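Local coordinates for protein BtGH115A (Bacteroides thetaiotaomicron, PDB 5BY3) that acts as a family GH115 4-O-methyl-alpha-glucuronidase with specificity for decorated arabinogalactans, at residues 572-576 with 587-591; 500-504 with 515-521; 492-496 with 529-533; 591-595 with 624-628. All coordinates share one frame; numbering follows the deposited sequence.

In the fold
Following the chain from the N terminus, the first piece reached is the end of helix 476-495. Interaction 3 closes the long connection from there to helix 523-543, and interaction 2 is nested inside it, holding 500-504 against 515-521. Helix 552-580 comes next. Interaction 1 pairs it with helix 587-603, and interaction 4 starts on that same helix, sharing Ala591, to close a further loop at 624-628. Met501 of interaction 2 packs on Leu573 and Leu574 of interaction 1, while Leu574 and Tyr575 reach Arg529 and Leu530 of interaction 3. Lys572 NZ ties interaction 1 to Val624 O and Asn626 O of interaction 4. Interactions 3 and 4 do not touch; interactions 1 and 2 each touch both.

Interaction 1 of 4, residues 572-576 with 587-591; sequences KLLYA and EKSDA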
loop_
_atom_site.group_PDB
_atom_site.type_symbol
_atom_site.label_atom_id
_atom_site.label_comp_id
_atom_site.label_asym_id
_atom_site.label_seq_id
_atom_site.Cartn_x
_atom_site.Cartn_y
_atom_site.Cartn_z
ATOM N N LYS A 572 -12.519 -18.070 15.578
ATOM C CA LYS A 572 -12.213 -17.849 16.990
ATOM C C LYS A 572 -13.188 -16.863 17.601
ATOM O O LYS A 572 -13.742 -17.095 18.703
ATOM C CB LYS A 572 -10.776 -17.335 17.188
ATOM C CG LYS A 572 -10.335 -17.169 18.666
ATOM C CD LYS A 572 -9.011 -16.417 18.781
ATOM C CE LYS A 572 -9.178 -14.891 18.690
ATOM N NZ LYS A 572 -7.879 -14.192 18.860
ATOM N N LEU A 573 -13.399 -15.775 16.872
ATOM C CA LEU A 573 -14.211 -14.679 17.363
ATOM C C LEU A 573 -15.698 -14.918 17.103
ATOM O O LEU A 573 -16.521 -14.551 17.939
ATOM C CB LEU A 573 -13.677 -13.301 16.830
ATOM C CG LEU A 573 -12.346 -12.979 17.552
ATOM C CD1 LEU A 573 -11.248 -12.424 16.667
ATOM C CD2 LEU A 573 -12.554 -12.124 18.788
ATOM N N LEU A 574 -16.062 -15.532 15.974
ATOM C CA LEU A 574 -17.487 -15.787 15.757
ATOM C C LEU A 574 -18.067 -16.938 16.598
ATOM O O LEU A 574 -19.187 -16.787 17.105
ATOM C CB LEU A 574 -17.837 -15.904 14.288
ATOM C CG LEU A 574 -17.699 -14.557 13.598
ATOM C CD1 LEU A 574 -18.001 -14.732 12.122
ATOM C CD2 LEU A 574 -18.621 -13.527 14.224
ATOM N N TYR A 575 -17.326 -18.051 16.765
ATOM C CA TYR A 575 -17.765 -19.125 17.678
ATOM C C TYR A 575 -17.863 -18.584 19.097
ATOM O O TYR A 575 -18.785 -18.909 19.818
ATOM C CB TYR A 575 -16.813 -20.319 17.700
ATOM C CG TYR A 575 -16.687 -21.159 16.431
ATOM C CD1 TYR A 575 -17.781 -21.387 15.590
ATOM C CD2 TYR A 575 -15.458 -21.797 16.128
ATOM C CE1 TYR A 575 -17.652 -22.157 14.442
ATOM C CE2 TYR A 575 -15.316 -22.589 14.992
ATOM C CZ TYR A 575 -16.411 -22.774 14.150
ATOM O OH TYR A 575 -16.253 -23.561 13.016
ATOM N N ALA A 576 -16.898 -17.741 19.477
ATOM C CA ALA A 576 -16.917 -17.051 20.757
ATOM C C ALA A 576 -18.212 -16.252 20.962
ATOM O O ALA A 576 -18.785 -16.259 22.085
ATOM C CB ALA A 576 -15.702 -16.148 20.878
ATOM N N GLU A 587 -14.988 -24.414 23.302
ATOM C CA GLU A 587 -13.823 -25.167 22.887
ATOM C C GLU A 587 -13.497 -24.963 21.407
ATOM O O GLU A 587 -12.336 -25.020 21.018
ATOM C CB GLU A 587 -13.974 -26.645 23.248
ATOM C CG GLU A 587 -13.425 -26.991 24.637
ATOM C CD GLU A 587 -11.888 -27.112 24.710
ATOM O OE1 GLU A 587 -11.339 -27.064 25.838
ATOM O OE2 GLU A 587 -11.211 -27.257 23.662
ATOM N N LYS A 588 -14.515 -24.696 20.596
ATOM C CA LYS A 588 -14.299 -24.422 19.176
ATOM C C LYS A 588 -13.498 -23.119 18.974
ATOM O O LYS A 588 -12.668 -23.021 18.046
ATOM C CB LYS A 588 -15.624 -24.342 18.435
ATOM C CG LYS A 588 -16.355 -25.661 18.315
ATOM C CD LYS A 588 -17.231 -25.643 17.089
ATOM C CE LYS A 588 -17.226 -27.004 16.394
ATOM N NZ LYS A 588 -18.309 -27.101 15.369
ATOM N N SER A 589 -13.716 -22.154 19.875
ATOM C CA SER A 589 -13.009 -20.869 19.837
ATOM C C SER A 589 -11.545 -21.048 20.149
ATOM O O SER A 589 -10.677 -20.510 19.441
ATOM C CB SER A 589 -13.631 -19.871 20.797
ATOM O OG SER A 589 -12.891 -18.674 20.786
ATOM N N ASP A 590 -11.281 -21.815 21.206
ATOM C CA ASP A 590 -9.922 -22.176 21.587
ATOM C C ASP A 590 -9.229 -22.984 20.495
ATOM O O ASP A 590 -8.065 -22.729 20.189
ATOM C CB ASP A 590 -9.882 -22.869 22.959
ATOM C CG ASP A 590 -10.067 -21.878 24.153
ATOM O OD1 ASP A 590 -9.688 -20.683 24.059
ATOM O OD2 ASP A 590 -10.576 -22.308 25.212
ATOM N N ALA A 591 -9.940 -23.917 19.875
ATOM C CA ALA A 591 -9.331 -24.732 18.827
ATOM C C ALA A 591 -8.864 -23.862 17.637
ATOM O O ALA A 591 -7.735 -24.028 17.120
ATOM C CB ALA A 591 -10.268 -25.858 18.376
#
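A chi1 of 177° swings Ser589 OG away from its own nitrogen and sends the hydroxyl across to Lys572 on helix 552-580. In Tyr575 a chi1 of -67° puts CG beside the backbone N, and the ring is laid against Lys588. These two torsions set the two halves of the contact. In the first, Ser589 OG donates to Lys572 O at 2.7 Å. That carbonyl also takes a weak bond from within its own helix, Ala576 N at 3.3 Å, so the serine adds a second and shorter bond where the helical one is long. Ala576 CB lies 3.8 Å from Ser589 OG, and Lys572 CG comes to 3.4 Å from Ser589 O. The polar end of Lys572 leads away from this helix pair, its NZ bonding the main-chain oxygens of Val624 and Asn626. In the second half, Lys588 comes over one face of the tyrosine ring. Its CD stands 4.1 Å from the Tyr575 ring centroid, almost on the normal, a CH-pi contact, and its CB touches Tyr575 CD2 at 3.4 Å. The lysine belongs to the solvent side of the contact, the serine to the buried side. Leu530 of helix 523-543 also packs on Tyr575, so a third helix meets the pair here. Where Ser589 packs on Lys572, the backbones come closest. The axes of the two short helical segments approach to 7.9 Å and run at 174° to each other: a tightly packed antiparallel helical hairpin, built from helices consecutive in the chain.

Interaction 2 of 4, residues 500-504 with 515-521; sequences FMGNT and VVKDLPW
Trp521 meets Met501 obliquely. The selenium SE of Met501, a selenomethionine, lies 5.2 Å from the centroid of the six-membered ring of Trp521 in a Met-aromatic contact, while Leu519, two residues before the tryptophan, lays its CB over one ring face. Bent at both chi2 and chi3, the selenomethionine turns its methyl to Leu519, and CE reaches Leu519 CD1 at 3.3 Å, a tight fit. The other flat group is the amide of Asn503. A chi1 of -163° carries CG away from the residue's own nitrogen, and the side chain crosses to segment 515-521, where ND2 donates to Asp518 O at 2.8 Å, the oxygen lying somewhat out of the amide plane. Nearer the backbone, Asn503 CB packs on Leu519 CD2 at 3.8 Å. Replacing this asparagine by a glycine would probably leave Asp518 O without its side-chain donor and Leu519 CD2 with less to pack against. The backbones are joined as well: Lys517 N donates to Gly502 O at 3.1 Å in a fairly straight bond (162°), and water 1 donates both to Met501 O at 2.8 Å and to Lys517 O at 2.8 Å. Asp518 turns its carboxylate away to a salt bridge with Arg580. Phe500 to Asn503 form a type I beta turn, closed by Asn503 N bonding Phe500 O; backbone and side-chain bonds hold it against an extended piece that ends in an inverse gamma turn centred on Pro520, all within the irregular connection from helix 476-495 to helix 523-543.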
loop_
_atom_site.group_PDB
_atom_site.type_symbol
_atom_site.label_atom_id
_atom_site.label_comp_id
_atom_site.label_asym_id
_atom_site.label_seq_id
_atom_site.Cartn_x
_atom_site.Cartn_y
_atom_site.Cartn_z
ATOM N N PHE A 500 -10.152 -6.504 13.141
ATOM C CA PHE A 500 -11.393 -5.838 13.640
ATOM C C PHE A 500 -12.525 -6.772 14.175
ATOM O O PHE A 500 -13.602 -6.291 14.580
ATOM C CB PHE A 500 -12.019 -4.868 12.604
ATOM C CG PHE A 500 -11.048 -3.958 11.892
ATOM C CD1 PHE A 500 -9.770 -3.668 12.400
ATOM C CD2 PHE A 500 -11.448 -3.342 10.678
ATOM C CE1 PHE A 500 -8.882 -2.838 11.676
ATOM C CE2 PHE A 500 -10.590 -2.481 9.977
ATOM C CZ PHE A 500 -9.295 -2.223 10.475
HETATM N N MSE A 501 -12.301 -8.081 14.198
HETATM C CA MSE A 501 -13.385 -9.056 14.483
HETATM C C MSE A 501 -13.766 -9.128 15.929
HETATM O O MSE A 501 -14.775 -9.748 16.258
HETATM C CB MSE A 501 -13.053 -10.481 14.031
HETATM C CG MSE A 501 -13.069 -10.570 12.509
HETATM SE SE MSE A 501 -14.862 -10.233 11.793
HETATM C CE MSE A 501 -15.853 -11.596 12.782
ATOM N N GLY A 502 -12.966 -8.513 16.806
ATOM C CA GLY A 502 -13.318 -8.380 18.214
ATOM C C GLY A 502 -14.265 -7.229 18.517
ATOM O O GLY A 502 -14.800 -7.143 19.642
ATOM N N ASN A 503 -14.485 -6.337 17.534
ATOM C CA ASN A 503 -15.259 -5.104 17.754
ATOM C C ASN A 503 -14.685 -4.316 18.955
ATOM O O ASN A 503 -15.417 -3.874 19.836
ATOM C CB ASN A 503 -16.777 -5.430 17.947
ATOM C CG ASN A 503 -17.698 -4.205 17.759
ATOM O OD1 ASN A 503 -17.308 -3.184 17.163
ATOM N ND2 ASN A 503 -18.933 -4.310 18.271
ATOM N N THR A 504 -13.366 -4.197 19.023
ATOM C CA THR A 504 -12.701 -3.461 20.099
ATOM C C THR A 504 -12.123 -2.173 19.490
ATOM O O THR A 504 -12.123 -1.993 18.280
ATOM C CB THR A 504 -11.531 -4.277 20.724
ATOM O OG1 THR A 504 -10.648 -4.704 19.695
ATOM C CG2 THR A 504 -12.008 -5.506 21.481
ATOM N N VAL A 515 -12.481 -4.652 25.639
ATOM C CA VAL A 515 -13.253 -5.871 25.894
ATOM C C VAL A 515 -13.824 -6.342 24.550
ATOM O O VAL A 515 -14.563 -5.595 23.892
ATOM C CB VAL A 515 -14.426 -5.622 26.909
ATOM C CG1 VAL A 515 -15.318 -6.860 27.089
ATOM C CG2 VAL A 515 -13.904 -5.151 28.261
ATOM N N VAL A 516 -13.465 -7.561 24.149
ATOM C CA VAL A 516 -14.091 -8.252 23.031
ATOM C C VAL A 516 -15.638 -8.396 23.213
ATOM O O VAL A 516 -16.130 -8.741 24.305
ATOM C CB VAL A 516 -13.372 -9.586 22.758
ATOM C CG1 VAL A 516 -14.217 -10.507 21.891
ATOM C CG2 VAL A 516 -12.029 -9.346 22.069
ATOM N N LYS A 517 -16.391 -8.118 22.142
ATOM C CA LYS A 517 -17.847 -7.989 22.223
ATOM C C LYS A 517 -18.513 -8.235 20.871
ATOM O O LYS A 517 -17.871 -8.088 19.832
ATOM C CB LYS A 517 -18.238 -6.610 22.772
ATOM C CG LYS A 517 -17.804 -5.444 21.879
ATOM C CD LYS A 517 -17.178 -4.308 22.678
ATOM C CE LYS A 517 -18.201 -3.234 22.910
ATOM N NZ LYS A 517 -18.686 -2.749 21.584
ATOM N N ASP A 518 -19.799 -8.595 20.904
ATOM C CA ASP A 518 -20.608 -8.864 19.708
ATOM C C ASP A 518 -20.414 -7.833 18.586
ATOM O O ASP A 518 -20.394 -6.611 18.815
ATOM C CB ASP A 518 -22.123 -8.897 20.044
ATOM C CG ASP A 518 -22.511 -9.965 21.077
ATOM O OD1 ASP A 518 -21.667 -10.792 21.516
ATOM O OD2 ASP A 518 -23.707 -9.962 21.441
ATOM N N LEU A 519 -20.300 -8.343 17.375
ATOM C CA LEU A 519 -20.479 -7.543 16.189
ATOM C C LEU A 519 -21.985 -7.467 16.019
ATOM O O LEU A 519 -22.667 -8.414 16.422
ATOM C CB LEU A 519 -19.801 -8.224 15.000
ATOM C CG LEU A 519 -18.276 -8.202 15.145
ATOM C CD1 LEU A 519 -17.694 -9.431 14.522
ATOM C CD2 LEU A 519 -17.669 -6.952 14.528
ATOM N N PRO A 520 -22.522 -6.342 15.467
ATOM C CA PRO A 520 -24.004 -6.260 15.373
ATOM C C PRO A 520 -24.571 -7.065 14.187
ATOM O O PRO A 520 -25.173 -6.491 13.245
ATOM C CB PRO A 520 -24.274 -4.745 15.233
ATOM C CG PRO A 520 -22.985 -4.142 14.698
ATOM C CD PRO A 520 -21.847 -5.099 15.013
ATOM N N TRP A 521 -24.354 -8.387 14.219
ATOM C CA TRP A 521 -24.799 -9.269 13.140
ATOM C C TRP A 521 -25.714 -10.386 13.686
ATOM O O TRP A 521 -25.571 -10.797 14.831
ATOM C CB TRP A 521 -23.606 -9.869 12.385
ATOM C CG TRP A 521 -22.580 -8.921 11.782
ATOM C CD1 TRP A 521 -22.723 -7.561 11.494
ATOM C CD2 TRP A 521 -21.253 -9.271 11.356
ATOM N NE1 TRP A 521 -21.548 -7.066 10.942
ATOM C CE2 TRP A 521 -20.634 -8.088 10.862
ATOM C CE3 TRP A 521 -20.514 -10.467 11.367
ATOM C CZ2 TRP A 521 -19.342 -8.087 10.369
ATOM C CZ3 TRP A 521 -19.257 -10.457 10.906
ATOM C CH2 TRP A 521 -18.669 -9.287 10.385
HETATM O O HOH W 1 -16.086 -9.858 18.691
#

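Interaction 3 of 4, residues 492-496 with 529-533; sequences LAHIR and RLNAY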
loop_
_atom_site.group_PDB
_atom_site.type_symbol
_atom_site.label_atom_id
_atom_site.label_comp_id
_atom_site.label_asym_id
_atom_site.label_seq_id
_atom_site.Cartn_x
_atom_site.Cartn_y
_atom_site.Cartn_z
ATOM N N LEU A 492 -14.424 -10.244 2.014
ATOM C CA LEU A 492 -14.855 -10.495 3.367
ATOM C C LEU A 492 -14.024 -9.701 4.407
ATOM O O LEU A 492 -14.562 -9.321 5.473
ATOM C CB LEU A 492 -14.816 -11.986 3.654
ATOM C CG LEU A 492 -15.820 -12.918 2.958
ATOM C CD1 LEU A 492 -15.185 -14.285 2.910
ATOM C CD2 LEU A 492 -17.200 -13.019 3.621
ATOM N N ALA A 493 -12.738 -9.474 4.091
ATOM C CA ALA A 493 -11.845 -8.630 4.900
ATOM C C ALA A 493 -12.260 -7.150 4.819
ATOM O O ALA A 493 -12.179 -6.455 5.814
ATOM C CB ALA A 493 -10.416 -8.793 4.483
ATOM N N HIS A 494 -12.772 -6.708 3.668
ATOM C CA HIS A 494 -13.289 -5.352 3.465
ATOM C C HIS A 494 -14.481 -5.140 4.394
ATOM O O HIS A 494 -14.654 -4.080 4.996
ATOM C CB HIS A 494 -13.690 -5.207 1.993
ATOM C CG HIS A 494 -14.154 -3.842 1.580
ATOM N ND1 HIS A 494 -13.281 -2.829 1.236
ATOM C CD2 HIS A 494 -15.402 -3.348 1.360
ATOM C CE1 HIS A 494 -13.973 -1.759 0.862
ATOM N NE2 HIS A 494 -15.262 -2.049 0.913
ATOM N N ILE A 495 -15.291 -6.171 4.530
ATOM C CA ILE A 495 -16.457 -6.140 5.392
ATOM C C ILE A 495 -16.024 -5.995 6.850
ATOM O O ILE A 495 -16.593 -5.228 7.611
ATOM C CB ILE A 495 -17.325 -7.389 5.118
ATOM C CG1 ILE A 495 -17.993 -7.190 3.730
ATOM C CG2 ILE A 495 -18.372 -7.617 6.205
ATOM C CD1 ILE A 495 -18.775 -8.352 3.165
ATOM N N ARG A 496 -14.980 -6.714 7.215
ATOM C CA ARG A 496 -14.401 -6.609 8.523
ATOM C C ARG A 496 -13.113 -7.389 8.466
ATOM O O ARG A 496 -13.110 -8.587 8.196
ATOM C CB ARG A 496 -15.332 -7.187 9.563
ATOM C CG ARG A 496 -14.976 -6.708 10.946
ATOM C CD ARG A 496 -15.834 -5.520 11.339
ATOM N NE ARG A 496 -15.425 -5.017 12.654
ATOM C CZ ARG A 496 -15.941 -3.945 13.254
ATOM N NH1 ARG A 496 -16.898 -3.237 12.651
ATOM N NH2 ARG A 496 -15.468 -3.576 14.445
ATOM N N ARG A 529 -21.327 -16.214 7.064
ATOM C CA ARG A 529 -19.924 -15.788 7.000
ATOM C C ARG A 529 -19.013 -16.968 7.383
ATOM O O ARG A 529 -18.023 -17.251 6.685
ATOM C CB ARG A 529 -19.676 -14.527 7.886
ATOM C CG ARG A 529 -18.277 -13.879 7.792
ATOM C CD ARG A 529 -18.070 -12.660 8.713
ATOM N NE ARG A 529 -16.664 -12.195 8.790
ATOM C CZ ARG A 529 -16.079 -11.336 7.928
ATOM N NH1 ARG A 529 -16.769 -10.780 6.911
ATOM N NH2 ARG A 529 -14.796 -11.011 8.103
ATOM N N LEU A 530 -19.326 -17.645 8.488
ATOM C CA LEU A 530 -18.562 -18.857 8.899
ATOM C C LEU A 530 -18.358 -19.901 7.817
ATOM O O LEU A 530 -17.267 -20.470 7.725
ATOM C CB LEU A 530 -19.159 -19.518 10.157
ATOM C CG LEU A 530 -18.677 -18.795 11.410
ATOM C CD1 LEU A 530 -19.312 -19.322 12.683
ATOM C CD2 LEU A 530 -17.153 -18.848 11.450
ATOM N N ASN A 531 -19.394 -20.097 6.982
ATOM C CA ASN A 531 -19.387 -21.062 5.885
ATOM C C ASN A 531 -18.653 -20.635 4.652
ATOM O O ASN A 531 -17.967 -21.479 4.040
ATOM C CB ASN A 531 -20.800 -21.505 5.504
ATOM C CG ASN A 531 -21.243 -22.712 6.309
ATOM O OD1 ASN A 531 -21.011 -23.862 5.914
ATOM N ND2 ASN A 531 -21.822 -22.463 7.476
ATOM N N ALA A 532 -18.802 -19.353 4.282
ATOM C CA ALA A 532 -18.048 -18.780 3.174
ATOM C C ALA A 532 -16.561 -18.978 3.468
ATOM O O ALA A 532 -15.831 -19.440 2.601
ATOM C CB ALA A 532 -18.401 -17.296 2.935
ATOM N N TYR A 533 -16.139 -18.720 4.711
ATOM C CA TYR A 533 -14.757 -18.946 5.119
ATOM C C TYR A 533 -14.345 -20.429 5.101
ATOM O O TYR A 533 -13.273 -20.770 4.570
ATOM C CB TYR A 533 -14.412 -18.266 6.462
ATOM C CG TYR A 533 -13.866 -16.834 6.351
ATOM C CD1 TYR A 533 -12.739 -16.547 5.588
ATOM C CD2 TYR A 533 -14.475 -15.781 7.031
ATOM C CE1 TYR A 533 -12.248 -15.275 5.509
ATOM C CE2 TYR A 533 -13.998 -14.481 6.939
ATOM C CZ TYR A 533 -12.872 -14.249 6.209
ATOM O OH TYR A 533 -12.398 -12.977 6.113
HETATM O O HOH W 2 -11.907 -11.049 8.193
#
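Leu492 lays its CD1 over the middle of the Tyr533 ring, 4.0 Å from the centroid and close to the normal, a CH-pi contact, while its CB meets Tyr533 OH at 3.6 Å. Arg529 slides past the leucine in the opposite direction. With chi1 at -173° and the chain extended as far as NE, its guanidinium reaches the end of helix 476-495. There NH1 (3.0 Å) and NH2 (3.1 Å) of Arg529 grip Leu492 O end-on; the oxygen lies in the guanidinium plane, but NH1 comes nearer the carbonyl plane and NH2 stands well above it. The same oxygen accepts the helical bond from Arg496 N. A positive group here would probably suit the partial negative charge at a helix C terminus, and it ties the C-terminal end of helix 476-495 to helix 523-543. NH2 adds a weak bond to Arg496 O. What fixes the guanidinium's rotation includes Tyr533, whose CE2 lies over one of its faces, and Asn570 of helix 552-580, which accepts from NE. Ile495 CG2 touches Arg529 NH1 at 3.6 Å. Water 2 donates to Arg496 O at 2.7 Å and bonds Tyr533 OH at 2.9 Å.

Interaction 4 of 4, residues 591-595 with 624-628; sequences AAYDS and VFNRV
The close packing here is Tyr593 against the backbone and side chain of Arg627; the looser part is the salt bridge at the solvent side. Tyr593 leaves helix 587-603 toward 624-628, and its chi1 of 177° lays the ring against Arg627. Arg627 CG sits over the centre of one ring face, 3.6 Å from the centroid of Tyr593, in a CH-pi contact. Farther along, the guanidinium lies with its face over Tyr593 CE1, which is 3.5 Å from CZ of Arg627, with the two planes 38° apart. Near the ring plane, Phe625 O meets CE2 of Tyr593 at 3.4 Å. An alanine in place of Tyr593 is likely to open a gap under Arg627 and leave its guanidinium freer to turn. On the exposed side, Arg627 NH2 donates to Asp594 OD1 at 3.2 Å in a bent bond. OD1 is met nearly along its C-O axis but lies 28° out of the guanidinium plane, the carboxylate being steeply inclined to it. Tyr593 OH has its own partner in Lys618 NZ. Tyr593 also packs on Lys572 of helix 552-580, and Asp590 lies against Arg627, so the loop leading toward strand 646-647 rests on helix 587-603 with helix 552-580 alongside.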
loop_
_atom_site.group_PDB
_atom_site.type_symbol
_atom_site.label_atom_id
_atom_site.label_comp_id
_atom_site.label_asym_id
_atom_site.label_seq_id
_atom_site.Cartn_x
_atom_site.Cartn_y
_atom_site.Cartn_z
ATOM N N ALA A 591 -9.940 -23.917 19.875
ATOM C CA ALA A 591 -9.331 -24.732 18.827
ATOM C C ALA A 591 -8.864 -23.862 17.637
ATOM O O ALA A 591 -7.735 -24.028 17.120
ATOM C CB ALA A 591 -10.268 -25.858 18.376
ATOM N N ALA A 592 -9.742 -22.938 17.249
ATOM C CA ALA A 592 -9.500 -21.946 16.201
ATOM C C ALA A 592 -8.283 -21.101 16.529
ATOM O O ALA A 592 -7.422 -20.907 15.664
ATOM C CB ALA A 592 -10.724 -21.063 16.013
ATOM N N TYR A 593 -8.216 -20.625 17.779
ATOM C CA TYR A 593 -7.022 -19.985 18.308
ATOM C C TYR A 593 -5.806 -20.902 18.090
ATOM O O TYR A 593 -4.806 -20.455 17.526
ATOM C CB TYR A 593 -7.186 -19.621 19.804
ATOM C CG TYR A 593 -5.932 -19.004 20.408
ATOM C CD1 TYR A 593 -4.888 -19.821 20.918
ATOM C CD2 TYR A 593 -5.774 -17.616 20.471
ATOM C CE1 TYR A 593 -3.725 -19.271 21.448
ATOM C CE2 TYR A 593 -4.627 -17.045 21.015
ATOM C CZ TYR A 593 -3.604 -17.874 21.498
ATOM O OH TYR A 593 -2.458 -17.315 22.019
ATOM N N ASP A 594 -5.894 -22.175 18.501
ATOM C CA ASP A 594 -4.735 -23.085 18.439
ATOM C C ASP A 594 -4.289 -23.240 17.001
ATOM O O ASP A 594 -3.087 -23.295 16.703
ATOM C CB ASP A 594 -5.010 -24.454 19.102
ATOM C CG ASP A 594 -5.094 -24.368 20.633
ATOM O OD1 ASP A 594 -4.433 -23.463 21.218
ATOM O OD2 ASP A 594 -5.837 -25.200 21.247
ATOM N N SER A 595 -5.262 -23.219 16.107
ATOM C CA SER A 595 -4.955 -23.393 14.693
ATOM C C SER A 595 -4.113 -22.225 14.078
ATOM O O SER A 595 -3.146 -22.474 13.339
ATOM C CB SER A 595 -6.236 -23.710 13.921
ATOM O OG SER A 595 -5.943 -23.785 12.546
ATOM N N VAL A 624 -7.716 -8.410 21.137
ATOM C CA VAL A 624 -8.300 -9.174 20.038
ATOM C C VAL A 624 -7.492 -10.448 19.650
ATOM O O VAL A 624 -8.124 -11.426 19.209
ATOM C CB VAL A 624 -8.622 -8.258 18.818
ATOM C CG1 VAL A 624 -7.370 -7.870 18.049
ATOM C CG2 VAL A 624 -9.614 -8.903 17.862
ATOM N N PHE A 625 -6.151 -10.456 19.823
ATOM C CA PHE A 625 -5.329 -11.604 19.398
ATOM C C PHE A 625 -5.217 -12.730 20.434
ATOM O O PHE A 625 -4.596 -13.770 20.167
ATOM C CB PHE A 625 -3.901 -11.176 18.971
ATOM C CG PHE A 625 -3.865 -10.108 17.915
ATOM C CD1 PHE A 625 -4.277 -10.373 16.592
ATOM C CD2 PHE A 625 -3.446 -8.828 18.224
ATOM C CE1 PHE A 625 -4.266 -9.383 15.617
ATOM C CE2 PHE A 625 -3.424 -7.829 17.235
ATOM C CZ PHE A 625 -3.821 -8.109 15.940
ATOM N N ASN A 626 -5.772 -12.517 21.621
ATOM C CA ASN A 626 -5.702 -13.509 22.700
ATOM C C ASN A 626 -6.739 -14.626 22.531
ATOM O O ASN A 626 -7.656 -14.492 21.721
ATOM C CB ASN A 626 -5.962 -12.817 24.044
ATOM C CG ASN A 626 -4.850 -11.878 24.456
ATOM O OD1 ASN A 626 -5.109 -10.883 25.134
ATOM N ND2 ASN A 626 -3.608 -12.188 24.066
ATOM N N ARG A 627 -6.648 -15.708 23.326
ATOM C CA ARG A 627 -7.834 -16.583 23.454
ATOM C C ARG A 627 -8.894 -15.699 24.047
ATOM O O ARG A 627 -8.587 -14.781 24.809
ATOM C CB ARG A 627 -7.647 -17.761 24.372
ATOM C CG ARG A 627 -6.850 -18.898 23.819
ATOM C CD ARG A 627 -6.468 -19.869 24.949
ATOM N NE ARG A 627 -5.599 -20.911 24.401
ATOM C CZ ARG A 627 -4.264 -20.911 24.447
ATOM N NH1 ARG A 627 -3.567 -19.923 25.037
ATOM N NH2 ARG A 627 -3.613 -21.916 23.867
ATOM N N VAL A 628 -10.139 -15.987 23.703
ATOM C CA VAL A 628 -11.246 -15.162 24.147
ATOM C C VAL A 628 -11.661 -15.477 25.601
ATOM O O VAL A 628 -11.889 -16.647 25.970
ATOM C CB VAL A 628 -12.439 -15.280 23.174
ATOM C CG1 VAL A 628 -13.616 -14.473 23.672
ATOM C CG2 VAL A 628 -12.044 -14.777 21.804
#